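Local structure of peptidase M28 (Shewanella amazonensis SB2B, 3IIB) at residues A[97-101]-A[223-227]; A[72-76]-A[260-264]. The protein probably acts as a zinc-dependent carboxypeptidase or dipeptidase of the M28 family, with two zinc ions bound in its active site. All blocks are in the same frame, centred on the assembly; numbering follows the deposited sequence.

In the fold
After three N-terminal helices (3-19, 22-33, 42-57) the chain enters the long strand 62-84, whose residues 72-76 form the first half of contact 2. It returns antiparallel as strand 88-94, and residues 97-101, in the loop before strand 106-113, open contact 1, which is closed when strand 220-242 brings in 223-227. Only after strand 247-257 does 260-264 close contact 2, so contact 1 is nested inside the larger loop. Contact 1 fastens a connecting loop to the sheet; contact 2 ties that sheet to the zinc-bearing part of the fold. The two meet directly, since strands 62-84 and 220-242 are neighbours and Gly76 N probably donates to Gly226 O.

Contact 1. Residues A[97-101]-A[223-227]; sequences GSIAT and LELGS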
# COMPACT_ATOMS: atom_id res chain seq x y z
N GLY A 97 9.23 -9.56 -18.36
CA GLY A 97 9.46 -10.40 -19.51
C GLY A 97 8.27 -11.23 -19.97
O GLY A 97 8.38 -11.87 -21.02
N SER A 98 7.14 -11.18 -19.26
CA SER A 98 5.96 -11.95 -19.68
C SER A 98 5.55 -11.59 -21.09
O SER A 98 5.54 -10.41 -21.48
CB SER A 98 4.75 -11.69 -18.76
OG SER A 98 3.66 -12.51 -19.15
N ILE A 99 5.13 -12.59 -21.85
CA ILE A 99 4.42 -12.35 -23.07
C ILE A 99 3.02 -11.81 -22.73
O ILE A 99 2.54 -11.94 -21.61
CB ILE A 99 4.29 -13.65 -23.94
CG1 ILE A 99 3.46 -14.74 -23.24
CG2 ILE A 99 5.69 -14.20 -24.29
CD1 ILE A 99 2.93 -15.84 -24.22
N ALA A 100 2.39 -11.22 -23.72
CA ALA A 100 1.02 -10.73 -23.60
C ALA A 100 0.07 -11.92 -23.62
O ALA A 100 0.40 -12.98 -24.19
CB ALA A 100 0.67 -9.76 -24.78
N THR A 101 -1.12 -11.72 -23.08
CA THR A 101 -2.23 -12.70 -23.19
C THR A 101 -2.77 -12.66 -24.60
O THR A 101 -2.54 -11.67 -25.28
CB THR A 101 -3.32 -12.38 -22.20
OG1 THR A 101 -3.65 -10.99 -22.29
CG2 THR A 101 -2.84 -12.73 -20.77
N LEU A 223 -7.58 -12.82 -17.17
CA LEU A 223 -6.26 -12.20 -17.12
C LEU A 223 -5.93 -11.56 -18.47
O LEU A 223 -6.03 -12.20 -19.53
CB LEU A 223 -5.18 -13.23 -16.80
CG LEU A 223 -3.73 -12.76 -16.69
CD1 LEU A 223 -3.47 -11.77 -15.53
CD2 LEU A 223 -2.81 -14.00 -16.54
N GLU A 224 -5.53 -10.29 -18.40
CA GLU A 224 -5.18 -9.53 -19.58
C GLU A 224 -3.86 -8.88 -19.28
O GLU A 224 -3.75 -8.18 -18.27
CB GLU A 224 -6.21 -8.44 -19.86
CG GLU A 224 -5.88 -7.64 -21.10
CD GLU A 224 -6.95 -6.67 -21.51
OE1 GLU A 224 -7.95 -6.50 -20.77
OE2 GLU A 224 -6.77 -6.10 -22.61
N LEU A 225 -2.86 -9.16 -20.14
CA LEU A 225 -1.55 -8.56 -20.06
C LEU A 225 -1.13 -8.06 -21.42
O LEU A 225 -1.19 -8.79 -22.42
CB LEU A 225 -0.49 -9.52 -19.54
CG LEU A 225 -0.72 -10.15 -18.17
CD1 LEU A 225 0.34 -11.26 -17.94
CD2 LEU A 225 -0.74 -9.12 -17.01
N GLY A 226 -0.72 -6.81 -21.44
CA GLY A 226 -0.18 -6.22 -22.65
C GLY A 226 1.31 -6.15 -22.34
O GLY A 226 1.72 -5.87 -21.21
N SER A 227 2.10 -6.46 -23.32
CA SER A 227 3.54 -6.31 -23.21
C SER A 227 4.07 -6.41 -24.62
O SER A 227 3.35 -6.87 -25.52
CB SER A 227 4.15 -7.42 -22.34
OG SER A 227 4.18 -8.65 -23.05
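Thr101 and Leu225 grip each other twice, and this pairing shows how a loop without regular structure can borrow the bonding of a strand. The amide of Thr101 gives a hydrogen bond to Leu225 O (N to O 3.0 Å), while the hydroxyl of Thr101 takes the return bond, Leu225 N to Thr101 OG1, at 2.9 Å and almost straight at 172°. That second bond depends on chi1 of 49°, which sets OG1 between the backbone N and the carbonyl carbon and turns it onto the strand amide. CG2, the other branch, lies over the strand backbone, 3.5 Å from Leu223 O, and also meets Leu225 CB. A valine in place of Thr101 would probably leave the Leu225 amide without its acceptor and that end of the loop held by one bond to the strand instead of two. At the other end Ser227 reaches across with its hydroxyl, and OG donates to Ser98 O (2.7 Å) from 21° out of the carbonyl plane. Ser98 O also accepts from Trp73 NE1, so two donors hold it. Ser98 points its own OG to Ile99 O (2.8 Å), in the carbonyl plane on a lone pair, and Ser98 OG lies 3.7 Å from Leu225 CD1. Ala100 CB sits close against Leu225 O. Hydroxyls thus supplement main-chain pairing, fixing the loop between strands 88-94 and 106-113 against strand 220-242 with no charged group among the bonding partners.

Contact 2. Residues A[72-76]-A[260-264]; sequences VWRRG and SWDEG
The backbones of Arg75, on a strand, and Asp262, in a loop, stay well apart, with their CA atoms 8.5 Å from each other, so side chains and a water span the interval. Arg75 crosses most of it: CG is anti to the backbone N (chi1 -176°) and the chain bends at chi3, presenting the guanidinium side-on to Asp262. The result is a two-nitrogen salt bridge, one N-H to each oxygen: NE binds Asp262 OD2 at 2.8 Å and NH2 binds Asp262 OD1 at 2.9 Å, both near the guanidinium plane, although the carboxylate is turned 33° from it. The water joins Arg75 N to Asp262 OD2. Glu263 completes a salt-bridge network, stacking its carboxylate over one guanidinium face, with a long NE to OE2 approach of 3.8 Å that is electrostatic only; its OE1 is bonded to Thr93. Trp73 CH2 covers the opposite face, and Trp261 CE3 lies at the guanidinium edge. Covered on both faces and bonded at its edge to Asp262, Ala94 O and Thr184 OG1, the group probably has little freedom to turn. Ala94 ends strand 88-94, and Trp261 packs edge-to-face on the zinc ligand His402. Glu263 O accepts from Arg180 of the second subunit, so strand 62-84, the loop before helix 267-285 and the dimer partner converge beside the zinc site.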
# COMPACT_ATOMS: atom_id res chain seq x y z
N VAL A 72 15.04 -5.41 -24.33
CA VAL A 72 13.99 -4.40 -24.27
C VAL A 72 12.64 -5.07 -24.17
O VAL A 72 12.19 -5.76 -25.10
CB VAL A 72 14.04 -3.45 -25.47
CG1 VAL A 72 12.96 -2.41 -25.36
CG2 VAL A 72 15.39 -2.75 -25.55
N TRP A 73 12.00 -4.84 -23.03
CA TRP A 73 10.65 -5.32 -22.77
C TRP A 73 9.84 -4.14 -22.23
O TRP A 73 10.27 -3.43 -21.33
CB TRP A 73 10.68 -6.46 -21.74
CG TRP A 73 9.34 -7.00 -21.34
CD1 TRP A 73 8.61 -7.98 -21.98
CD2 TRP A 73 8.60 -6.66 -20.16
NE1 TRP A 73 7.45 -8.23 -21.29
CE2 TRP A 73 7.41 -7.43 -20.18
CE3 TRP A 73 8.80 -5.76 -19.12
CZ2 TRP A 73 6.42 -7.33 -19.17
CZ3 TRP A 73 7.81 -5.67 -18.12
CH2 TRP A 73 6.65 -6.47 -18.16
N ARG A 74 8.64 -3.98 -22.79
CA ARG A 74 7.71 -2.90 -22.43
C ARG A 74 6.44 -3.50 -21.86
O ARG A 74 5.83 -4.38 -22.46
CB ARG A 74 7.41 -2.03 -23.65
CG ARG A 74 8.68 -1.40 -24.29
N ARG A 75 6.04 -2.98 -20.70
CA ARG A 75 4.88 -3.36 -19.98
C ARG A 75 3.68 -2.59 -20.54
O ARG A 75 3.74 -1.37 -20.69
CB ARG A 75 5.06 -2.98 -18.52
CG ARG A 75 3.94 -3.42 -17.60
CD ARG A 75 4.17 -2.83 -16.19
NE ARG A 75 5.45 -3.24 -15.63
CZ ARG A 75 5.72 -4.45 -15.12
NH1 ARG A 75 4.78 -5.36 -15.03
NH2 ARG A 75 6.95 -4.74 -14.67
N GLY A 76 2.62 -3.30 -20.85
CA GLY A 76 1.39 -2.64 -21.24
C GLY A 76 0.39 -2.75 -20.11
O GLY A 76 0.73 -2.67 -18.91
N SER A 260 16.12 -0.11 -12.25
CA SER A 260 15.05 -0.50 -11.33
C SER A 260 13.95 -1.11 -12.12
O SER A 260 14.01 -1.13 -13.36
CB SER A 260 14.48 0.73 -10.58
OG SER A 260 13.70 1.62 -11.40
N TRP A 261 12.95 -1.62 -11.41
CA TRP A 261 11.64 -1.90 -12.04
C TRP A 261 10.86 -0.59 -12.25
O TRP A 261 11.29 0.51 -11.79
CB TRP A 261 10.86 -2.99 -11.29
CG TRP A 261 11.50 -4.32 -11.61
CD1 TRP A 261 12.43 -4.96 -10.86
CD2 TRP A 261 11.43 -5.02 -12.86
NE1 TRP A 261 12.87 -6.10 -11.51
CE2 TRP A 261 12.29 -6.15 -12.75
CE3 TRP A 261 10.72 -4.81 -14.05
CZ2 TRP A 261 12.45 -7.06 -13.79
CZ3 TRP A 261 10.87 -5.72 -15.08
CH2 TRP A 261 11.72 -6.83 -14.95
N ASP A 262 9.75 -0.71 -12.97
CA ASP A 262 9.20 0.43 -13.66
C ASP A 262 7.96 1.05 -13.04
O ASP A 262 7.49 2.07 -13.56
CB ASP A 262 8.90 0.07 -15.15
CG ASP A 262 8.13 -1.20 -15.33
OD1 ASP A 262 8.31 -2.20 -14.57
OD2 ASP A 262 7.32 -1.26 -16.28
N GLU A 263 7.41 0.43 -11.99
CA GLU A 263 6.11 0.87 -11.44
C GLU A 263 6.17 1.75 -10.19
O GLU A 263 5.18 2.42 -9.87
CB GLU A 263 5.19 -0.33 -11.20
CG GLU A 263 5.02 -1.20 -12.47
CD GLU A 263 3.77 -2.05 -12.42
OE1 GLU A 263 3.74 -2.94 -11.58
OE2 GLU A 263 2.83 -1.82 -13.23
N GLY A 264 7.30 1.71 -9.48
CA GLY A 264 7.60 2.67 -8.37
C GLY A 264 8.54 3.76 -8.86
O GLY A 264 8.49 4.20 -10.03
O HOH W 1 7.76 -1.21 -19.16